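Local coordinates for hypothetical protein (Parabacteroides merdae, PDB 4OO3), which is of unknown function but is probably an oxidoreductase that binds NAD(P) through a Rossmann fold joined to a second, sheet-bearing domain, at residues 406-409 with 410-413; 258-261 with 262-266; 160-163 with 164-167. All coordinates share one frame; numbering follows the deposited sequence.

Interactions 1, 2 and 3 are all local contacts near the C-terminal end of a helix, at 406-413, 258-266 and 160-167, and none touches another. Interaction 1 packs against strands 91-94 and 114-117 of the parallel sheet, the part expected to bind the dinucleotide, whereas interaction 3 rests on strands 316-322 and 326-332 of the large mixed sheet. Their centres are 28 Å apart and their nearest atoms about 11 Å. Interaction 2 stands alone on the other side of the chain's centre, its own centre 41 Å from that of interaction 1 and 44 Å from that of interaction 3.

Interaction 1: 406-409 with 410-413; sequences FLDY and LKEG
Phe406 and Leu410 meet one turn apart in the last turns of helix 395-412, which leans here on the parallel sheet of the Rossmann fold. The apolar contacts lie on the buried side. Leu410 sets its CG over one face of the Phe406 ring, and its CD1 comes to 3.7 Å from Phe406 CE2. Having CG anti to the backbone N (chi1 175°) turns the phenyl ring along the helix to this position. Leu407 joins from the preceding turn, its CD2 lying 4.1 Å from Leu410 CD1. Val91 of strand 91-94 touches both Phe406 and Leu410, while Leu116 and Asn114 of strand 114-117 receive Phe406 and Leu410 respectively, so the cluster seats the helix end on the sheet.

The charged contact belongs to the outer side. Asp408 and Lys411 run alongside each other, and the bend at the end of the lysine chain (chi4 74°) brings NZ to 3.0 Å from Asp408 OD1 in a salt bridge. The ammonium meets that oxygen on its anti side, 34° out of the carboxylate plane. A methionine in place of Lys411 would probably leave the Asp408 carboxylate without its ionic mate and free to turn.

Backbone bonds close the helix. Leu410 N donates to Phe406 O at 3.0 Å, whereas Lys411 N takes the shorter step to Asp408 O at 2.9 Å, spanning three residues rather than four. Gly413 then leaves helical geometry with a positive phi, a conformation that favours glycine. Tyr409 and Glu412 run side by side in the same direction, although the glutamate is poorly ordered. At the very end, Gly413 N reaches back to Tyr409 O over 3.0 Å.

Interaction 2: 258-261 with 262-266; sequences EEFK and QVTGT
Thr264 lies across the face of the Phe260 ring at the end of helix 257-264, with its methyl and hydroxyl doing different work. CG2 stands over the ring in a CH-pi contact, 4.0 Å from the centroid and 13° off the normal, while OG1 turns back to Phe260 O at 2.9 Å. That hydroxyl comes from above the carbonyl plane; Thr264 N donates to the same oxygen, so two donors grip it. OG1 also accepts from Thr266 N at 3.0 Å, forming an ST turn, and Thr266 O lies at the ring's edge near its plane. Tyr269 meets the Phe260 ring edge-to-face.

Lys261 reaches forward over the end of the helix. A bend at chi2 (61°) carries its chain past Thr266 O, and NZ donates to Gly265 O at 2.8 Å. Gly265 N returns to Lys261 O, and the positive phi of Gly265 (94°) swings the chain out of the helix. With Thr264 OG1 acting as both donor and acceptor and Lys261 NZ taking up a carbonyl beyond the last turn, side chains supply bonds to the backbone where the regular helical pattern stops.

Interaction 3: 160-163 with 164-167; sequences QREL and STIP
Ser164 and Thr165 both hold their hydroxyls between the backbone N and the carbonyl carbon (chi1 74° and 58°), which folds each back onto the preceding helical turn. Ser164 OG donates to Arg161 O at 2.8 Å, approaching from above the carbonyl plane. Thr165 OG1 donates to Glu162 O at 2.5 Å, and Thr165 N reaches that oxygen from the same face at 3.2 Å, so one residue supplies it with two donors. Ile166 N continues the tightening with a bond to Leu163 O at 3.1 Å. These steps of three residues, following the four-residue bond from Ser164 N to Gln160 O, finish helix 155-164 with a narrower turn.

Ile166 points back at the helix, crossing the side chain of Glu162 so that its CD1 lies 3.9 Å from Glu162 OE1. That carboxylate finds its charge partner in Lys365, and Arg161 bonds to Trp229 O through NH1, pairs with Asp234 through NH2 and makes a cation-pi contact with Trp229. Around the helix end, Leu163 and Ile166 rest against Val366 of helix 352-369, while Leu163 and Ser164 touch Leu328 of strand 326-332, placing the turn between that helix and the mixed sheet.

Interaction 1: 406-409 with 410-413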
ATOM      1  N   PHE A 406      10.201   0.120 -10.536  1.00 28.79           N
ATOM      2  CA  PHE A 406      11.054   1.210 -10.048  1.00 29.21           C
ATOM      3  C   PHE A 406      12.449   1.151 -10.664  1.00 30.67           C
ATOM      4  O   PHE A 406      12.966   2.165 -11.131  1.00 35.15           O
ATOM      5  CB  PHE A 406      11.139   1.180  -8.512  1.00 29.28           C
ATOM      6  CG  PHE A 406      12.085   2.197  -7.933  1.00 31.03           C
ATOM      7  CD1 PHE A 406      11.688   3.511  -7.744  1.00 29.78           C
ATOM      8  CD2 PHE A 406      13.384   1.838  -7.580  1.00 31.90           C
ATOM      9  CE1 PHE A 406      12.561   4.444  -7.209  1.00 30.76           C
ATOM     10  CE2 PHE A 406      14.259   2.768  -7.053  1.00 31.12           C
ATOM     11  CZ  PHE A 406      13.847   4.074  -6.864  1.00 30.54           C
ATOM     12  N   LEU A 407      13.051  -0.034 -10.685  1.00 30.99           N
ATOM     13  CA  LEU A 407      14.377  -0.204 -11.291  1.00 32.97           C
ATOM     14  C   LEU A 407      14.401   0.088 -12.797  1.00 35.18           C
ATOM     15  O   LEU A 407      15.412   0.556 -13.318  1.00 36.65           O
ATOM     16  CB  LEU A 407      14.916  -1.613 -11.026  1.00 32.08           C
ATOM     17  CG  LEU A 407      15.230  -1.950  -9.568  1.00 32.08           C
ATOM     18  CD1 LEU A 407      15.483  -3.441  -9.417  1.00 32.97           C
ATOM     19  CD2 LEU A 407      16.422  -1.149  -9.064  1.00 31.97           C
ATOM     20  N   ASP A 408      13.306  -0.204 -13.495  1.00 37.52           N
ATOM     21  CA  ASP A 408      13.164   0.188 -14.907  1.00 39.52           C
ATOM     22  C   ASP A 408      13.139   1.693 -15.042  1.00 39.84           C
ATOM     23  O   ASP A 408      13.880   2.270 -15.833  1.00 38.83           O
ATOM     24  CB  ASP A 408      11.861  -0.348 -15.517  1.00 43.54           C
ATOM     25  CG  ASP A 408      12.047  -1.650 -16.240  1.00 49.63           C
ATOM     26  OD1 ASP A 408      13.026  -1.771 -17.002  1.00 59.38           O
ATOM     27  OD2 ASP A 408      11.199  -2.547 -16.063  1.00 53.04           O
ATOM     28  N   TYR A 409      12.267   2.329 -14.271  1.00 38.69           N
ATOM     29  CA  TYR A 409      12.046   3.749 -14.447  1.00 42.73           C
ATOM     30  C   TYR A 409      13.228   4.604 -14.006  1.00 40.74           C
ATOM     31  O   TYR A 409      13.346   5.753 -14.436  1.00 38.81           O
ATOM     32  CB  TYR A 409      10.702   4.184 -13.846  1.00 49.47           C
ATOM     33  CG  TYR A 409       9.616   4.033 -14.889  1.00 62.51           C
ATOM     34  CD1 TYR A 409       9.588   4.880 -16.002  1.00 72.27           C
ATOM     35  CD2 TYR A 409       8.667   3.018 -14.815  1.00 62.87           C
ATOM     36  CE1 TYR A 409       8.629   4.744 -16.990  1.00 74.93           C
ATOM     37  CE2 TYR A 409       7.703   2.876 -15.805  1.00 71.07           C
ATOM     38  CZ  TYR A 409       7.686   3.741 -16.888  1.00 76.96           C
ATOM     39  OH  TYR A 409       6.732   3.609 -17.872  1.00 83.64           O
ATOM     40  N   LEU A 410      14.123   4.036 -13.203  1.00 38.89           N
ATOM     41  CA  LEU A 410      15.408   4.683 -12.936  1.00 39.47           C
ATOM     42  C   LEU A 410      16.171   4.941 -14.233  1.00 41.04           C
ATOM     43  O   LEU A 410      16.807   5.983 -14.371  1.00 40.60           O
ATOM     44  CB  LEU A 410      16.276   3.848 -11.983  1.00 38.26           C
ATOM     45  CG  LEU A 410      15.931   3.884 -10.491  1.00 36.93           C
ATOM     46  CD1 LEU A 410      16.832   2.920  -9.731  1.00 36.64           C
ATOM     47  CD2 LEU A 410      16.045   5.300  -9.937  1.00 37.09           C
ATOM     48  N   LYS A 411      16.100   4.001 -15.179  1.00 45.92           N
ATOM     49  CA  LYS A 411      16.815   4.126 -16.460  1.00 51.17           C
ATOM     50  C   LYS A 411      16.458   5.423 -17.187  1.00 55.65           C
ATOM     51  O   LYS A 411      17.332   6.151 -17.668  1.00 54.95           O
ATOM     52  CB  LYS A 411      16.480   2.969 -17.404  1.00 52.20           C
ATOM     53  CG  LYS A 411      16.875   1.576 -16.949  1.00 52.87           C
ATOM     54  CD  LYS A 411      16.602   0.592 -18.079  1.00 53.80           C
ATOM     55  CE  LYS A 411      16.957  -0.837 -17.711  1.00 58.58           C
ATOM     56  NZ  LYS A 411      15.978  -1.452 -16.772  1.00 64.37           N
ATOM     57  N   GLU A 412      15.158   5.688 -17.275  1.00 59.99           N
ATOM     58  CA  GLU A 412      14.658   6.860 -17.977  1.00 66.07           C
ATOM     59  C   GLU A 412      14.802   8.105 -17.110  1.00 62.38           C
ATOM     60  O   GLU A 412      14.853   9.219 -17.623  1.00 68.84           O
ATOM     61  CB  GLU A 412      13.196   6.650 -18.375  1.00 76.28           C
ATOM     62  CG  GLU A 412      12.858   7.132 -19.776  1.00 89.25           C
ATOM     63  CD  GLU A 412      11.607   6.471 -20.317  1.00101.38           C
ATOM     64  OE1 GLU A 412      10.568   6.507 -19.622  1.00109.34           O
ATOM     65  OE2 GLU A 412      11.667   5.904 -21.428  1.00107.58           O
ATOM     66  N   GLY A 413      14.863   7.909 -15.794  1.00 61.20           N
ATOM     67  CA  GLY A 413      15.019   9.008 -14.839  1.00 60.57           C
ATOM     68  C   GLY A 413      13.701   9.651 -14.446  1.00 60.71           C
ATOM     69  O   GLY A 413      13.647  10.425 -13.490  1.00 62.95           O
TER

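Interaction 2: 258-261 with 262-266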
ATOM      1  N   GLU A 258      -1.772  -8.646  27.755  1.00 51.01           N
ATOM      2  CA  GLU A 258      -1.382  -9.957  27.267  1.00 52.97           C
ATOM      3  C   GLU A 258      -1.264  -9.914  25.754  1.00 50.06           C
ATOM      4  O   GLU A 258      -0.280 -10.389  25.185  1.00 49.70           O
ATOM      5  CB  GLU A 258      -2.408 -11.015  27.690  1.00 57.27           C
ATOM      6  CG  GLU A 258      -2.496 -11.236  29.200  1.00 61.42           C
ATOM      7  CD  GLU A 258      -3.347 -10.198  29.925  1.00 64.73           C
ATOM      8  OE1 GLU A 258      -4.528 -10.013  29.555  1.00 66.11           O
ATOM      9  OE2 GLU A 258      -2.842  -9.570  30.879  1.00 69.17           O
ATOM     10  N   GLU A 259      -2.271  -9.329  25.114  1.00 47.53           N
ATOM     11  CA  GLU A 259      -2.273  -9.160  23.667  1.00 47.34           C
ATOM     12  C   GLU A 259      -1.059  -8.330  23.237  1.00 45.23           C
ATOM     13  O   GLU A 259      -0.370  -8.679  22.283  1.00 41.83           O
ATOM     14  CB  GLU A 259      -3.579  -8.500  23.212  1.00 48.79           C
ATOM     15  CG  GLU A 259      -4.823  -9.371  23.403  1.00 50.61           C
ATOM     16  CD  GLU A 259      -6.118  -8.593  23.245  1.00 52.79           C
ATOM     17  OE1 GLU A 259      -6.070  -7.410  22.848  1.00 56.58           O
ATOM     18  OE2 GLU A 259      -7.193  -9.159  23.507  1.00 54.67           O
ATOM     19  N   PHE A 260      -0.780  -7.253  23.971  1.00 45.97           N
ATOM     20  CA  PHE A 260       0.401  -6.437  23.702  1.00 45.21           C
ATOM     21  C   PHE A 260       1.681  -7.275  23.764  1.00 44.94           C
ATOM     22  O   PHE A 260       2.482  -7.260  22.835  1.00 42.05           O
ATOM     23  CB  PHE A 260       0.504  -5.267  24.679  1.00 44.88           C
ATOM     24  CG  PHE A 260       1.603  -4.315  24.336  1.00 42.38           C
ATOM     25  CD1 PHE A 260       1.380  -3.272  23.456  1.00 42.01           C
ATOM     26  CD2 PHE A 260       2.875  -4.490  24.851  1.00 44.26           C
ATOM     27  CE1 PHE A 260       2.397  -2.406  23.109  1.00 40.75           C
ATOM     28  CE2 PHE A 260       3.901  -3.630  24.512  1.00 42.79           C
ATOM     29  CZ  PHE A 260       3.660  -2.586  23.634  1.00 40.99           C
ATOM     30  N   LYS A 261       1.859  -8.003  24.859  1.00 47.95           N
ATOM     31  CA  LYS A 261       3.009  -8.891  25.020  1.00 50.89           C
ATOM     32  C   LYS A 261       3.160  -9.828  23.825  1.00 49.39           C
ATOM     33  O   LYS A 261       4.237  -9.937  23.239  1.00 48.78           O
ATOM     34  CB  LYS A 261       2.870  -9.710  26.314  1.00 56.03           C
ATOM     35  CG  LYS A 261       4.018 -10.669  26.613  1.00 59.13           C
ATOM     36  CD  LYS A 261       5.341  -9.935  26.772  1.00 61.48           C
ATOM     37  CE  LYS A 261       6.448 -10.863  27.248  1.00 65.81           C
ATOM     38  NZ  LYS A 261       7.699 -10.113  27.554  1.00 66.86           N
ATOM     39  N   GLN A 262       2.068 -10.483  23.458  1.00 51.12           N
ATOM     40  CA  GLN A 262       2.096 -11.484  22.404  1.00 53.02           C
ATOM     41  C   GLN A 262       2.484 -10.898  21.047  1.00 52.73           C
ATOM     42  O   GLN A 262       3.364 -11.433  20.382  1.00 54.39           O
ATOM     43  CB  GLN A 262       0.742 -12.185  22.305  1.00 53.98           C
ATOM     44  CG  GLN A 262       0.754 -13.439  21.446  1.00 56.57           C
ATOM     45  CD  GLN A 262      -0.627 -14.054  21.291  1.00 62.81           C
ATOM     46  OE1 GLN A 262      -1.650 -13.374  21.409  1.00 61.51           O
ATOM     47  NE2 GLN A 262      -0.661 -15.351  21.013  1.00 70.16           N
ATOM     48  N   VAL A 263       1.832  -9.810  20.638  1.00 51.20           N
ATOM     49  CA  VAL A 263       2.097  -9.203  19.316  1.00 47.51           C
ATOM     50  C   VAL A 263       3.446  -8.478  19.209  1.00 46.19           C
ATOM     51  O   VAL A 263       4.020  -8.408  18.114  1.00 45.25           O
ATOM     52  CB  VAL A 263       0.955  -8.255  18.856  1.00 47.61           C
ATOM     53  CG1 VAL A 263       0.820  -7.041  19.764  1.00 48.75           C
ATOM     54  CG2 VAL A 263       1.173  -7.806  17.414  1.00 49.06           C
ATOM     55  N   THR A 264       3.954  -7.943  20.323  1.00 45.32           N
ATOM     56  CA  THR A 264       5.238  -7.212  20.304  1.00 45.84           C
ATOM     57  C   THR A 264       6.415  -7.987  20.885  1.00 45.28           C
ATOM     58  O   THR A 264       7.537  -7.805  20.443  1.00 43.31           O
ATOM     59  CB  THR A 264       5.168  -5.860  21.052  1.00 46.57           C
ATOM     60  OG1 THR A 264       5.133  -6.082  22.472  1.00 46.55           O
ATOM     61  CG2 THR A 264       3.949  -5.040  20.598  1.00 44.38           C
ATOM     62  N   GLY A 265       6.161  -8.829  21.885  1.00 47.95           N
ATOM     63  CA  GLY A 265       7.232  -9.498  22.624  1.00 49.36           C
ATOM     64  C   GLY A 265       7.612  -8.732  23.879  1.00 51.25           C
ATOM     65  O   GLY A 265       8.057  -9.322  24.855  1.00 55.34           O
ATOM     66  N   THR A 266       7.427  -7.413  23.855  1.00 52.76           N
ATOM     67  CA  THR A 266       7.753  -6.549  24.985  1.00 53.07           C
ATOM     68  C   THR A 266       6.695  -6.637  26.073  1.00 54.45           C
ATOM     69  O   THR A 266       5.527  -6.902  25.800  1.00 51.33           O
ATOM     70  CB  THR A 266       7.860  -5.078  24.531  1.00 53.53           C
ATOM     71  OG1 THR A 266       8.771  -4.989  23.434  1.00 51.65           O
ATOM     72  CG2 THR A 266       8.352  -4.171  25.656  1.00 54.08           C
TER

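Interaction 3: 160-163 with 164-167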
ATOM      1  N   GLN A 160     -10.848  -5.423 -12.341  1.00 36.37           N
ATOM      2  CA  GLN A 160     -11.807  -4.379 -12.025  1.00 37.29           C
ATOM      3  C   GLN A 160     -11.515  -3.150 -12.890  1.00 39.72           C
ATOM      4  O   GLN A 160     -12.406  -2.625 -13.558  1.00 45.04           O
ATOM      5  CB  GLN A 160     -11.727  -4.027 -10.541  1.00 38.60           C
ATOM      6  CG  GLN A 160     -13.072  -3.888  -9.862  1.00 42.34           C
ATOM      7  CD  GLN A 160     -12.950  -3.388  -8.442  1.00 43.60           C
ATOM      8  OE1 GLN A 160     -11.853  -3.160  -7.942  1.00 49.27           O
ATOM      9  NE2 GLN A 160     -14.080  -3.208  -7.786  1.00 45.60           N
ATOM     10  N   ARG A 161     -10.259  -2.710 -12.887  1.00 38.84           N
ATOM     11  CA  ARG A 161      -9.804  -1.615 -13.753  1.00 39.34           C
ATOM     12  C   ARG A 161     -10.153  -1.873 -15.220  1.00 39.66           C
ATOM     13  O   ARG A 161     -10.679  -0.986 -15.896  1.00 40.59           O
ATOM     14  CB  ARG A 161      -8.289  -1.417 -13.597  1.00 38.23           C
ATOM     15  CG  ARG A 161      -7.647  -0.340 -14.472  1.00 38.06           C
ATOM     16  CD  ARG A 161      -6.217  -0.112 -14.003  1.00 37.26           C
ATOM     17  NE  ARG A 161      -5.329   0.470 -15.012  1.00 38.12           N
ATOM     18  CZ  ARG A 161      -4.730   1.664 -14.932  1.00 39.56           C
ATOM     19  NH1 ARG A 161      -4.909   2.476 -13.896  1.00 41.26           N
ATOM     20  NH2 ARG A 161      -3.936   2.059 -15.914  1.00 42.31           N
ATOM     21  N   GLU A 162      -9.861  -3.082 -15.700  1.00 36.61           N
ATOM     22  CA  GLU A 162     -10.107  -3.436 -17.102  1.00 39.57           C
ATOM     23  C   GLU A 162     -11.578  -3.381 -17.459  1.00 38.15           C
ATOM     24  O   GLU A 162     -11.949  -2.762 -18.455  1.00 35.32           O
ATOM     25  CB  GLU A 162      -9.547  -4.820 -17.447  1.00 43.91           C
ATOM     26  CG  GLU A 162      -8.374  -4.766 -18.418  1.00 51.74           C
ATOM     27  CD  GLU A 162      -8.799  -4.439 -19.837  1.00 57.52           C
ATOM     28  OE1 GLU A 162      -9.820  -4.985 -20.306  1.00 66.04           O
ATOM     29  OE2 GLU A 162      -8.103  -3.639 -20.492  1.00 66.15           O
ATOM     30  N   LEU A 163     -12.404  -4.022 -16.633  1.00 37.31           N
ATOM     31  CA  LEU A 163     -13.840  -4.089 -16.874  1.00 37.33           C
ATOM     32  C   LEU A 163     -14.514  -2.717 -16.813  1.00 35.97           C
ATOM     33  O   LEU A 163     -15.453  -2.455 -17.566  1.00 34.36           O
ATOM     34  CB  LEU A 163     -14.502  -5.048 -15.884  1.00 37.88           C
ATOM     35  CG  LEU A 163     -14.169  -6.535 -16.049  1.00 38.65           C
ATOM     36  CD1 LEU A 163     -14.893  -7.340 -14.981  1.00 40.46           C
ATOM     37  CD2 LEU A 163     -14.541  -7.046 -17.429  1.00 39.62           C
ATOM     38  N   SER A 164     -14.029  -1.852 -15.924  1.00 33.92           N
ATOM     39  CA  SER A 164     -14.598  -0.518 -15.748  1.00 33.63           C
ATOM     40  C   SER A 164     -14.376   0.384 -16.958  1.00 33.81           C
ATOM     41  O   SER A 164     -15.127   1.338 -17.162  1.00 33.13           O
ATOM     42  CB  SER A 164     -14.015   0.153 -14.507  1.00 33.36           C
ATOM     43  OG  SER A 164     -12.672   0.572 -14.714  1.00 34.48           O
ATOM     44  N   THR A 165     -13.341   0.087 -17.746  1.00 34.77           N
ATOM     45  CA  THR A 165     -13.052   0.819 -18.982  1.00 35.61           C
ATOM     46  C   THR A 165     -13.801   0.288 -20.213  1.00 37.87           C
ATOM     47  O   THR A 165     -13.615   0.814 -21.308  1.00 37.75           O
ATOM     48  CB  THR A 165     -11.549   0.791 -19.312  1.00 36.36           C
ATOM     49  OG1 THR A 165     -11.118  -0.567 -19.436  1.00 39.63           O
ATOM     50  CG2 THR A 165     -10.739   1.484 -18.226  1.00 34.85           C
ATOM     51  N   ILE A 166     -14.638  -0.735 -20.040  1.00 39.50           N
ATOM     52  CA  ILE A 166     -15.424  -1.294 -21.148  1.00 40.86           C
ATOM     53  C   ILE A 166     -16.891  -0.857 -21.016  1.00 39.53           C
ATOM     54  O   ILE A 166     -17.640  -1.425 -20.223  1.00 39.28           O
ATOM     55  CB  ILE A 166     -15.328  -2.836 -21.196  1.00 41.25           C
ATOM     56  CG1 ILE A 166     -13.859  -3.270 -21.229  1.00 41.45           C
ATOM     57  CG2 ILE A 166     -16.050  -3.372 -22.423  1.00 43.83           C
ATOM     58  CD1 ILE A 166     -13.642  -4.766 -21.119  1.00 41.62           C
ATOM     59  N   PRO A 167     -17.302   0.161 -21.795  1.00 38.34           N
ATOM     60  CA  PRO A 167     -18.651   0.722 -21.687  1.00 40.45           C
ATOM     61  C   PRO A 167     -19.788  -0.300 -21.812  1.00 41.66           C
ATOM     62  O   PRO A 167     -20.819  -0.166 -21.138  1.00 37.37           O
ATOM     63  CB  PRO A 167     -18.711   1.711 -22.848  1.00 40.84           C
ATOM     64  CG  PRO A 167     -17.301   2.105 -23.094  1.00 40.19           C
ATOM     65  CD  PRO A 167     -16.471   0.906 -22.758  1.00 39.28           C
TER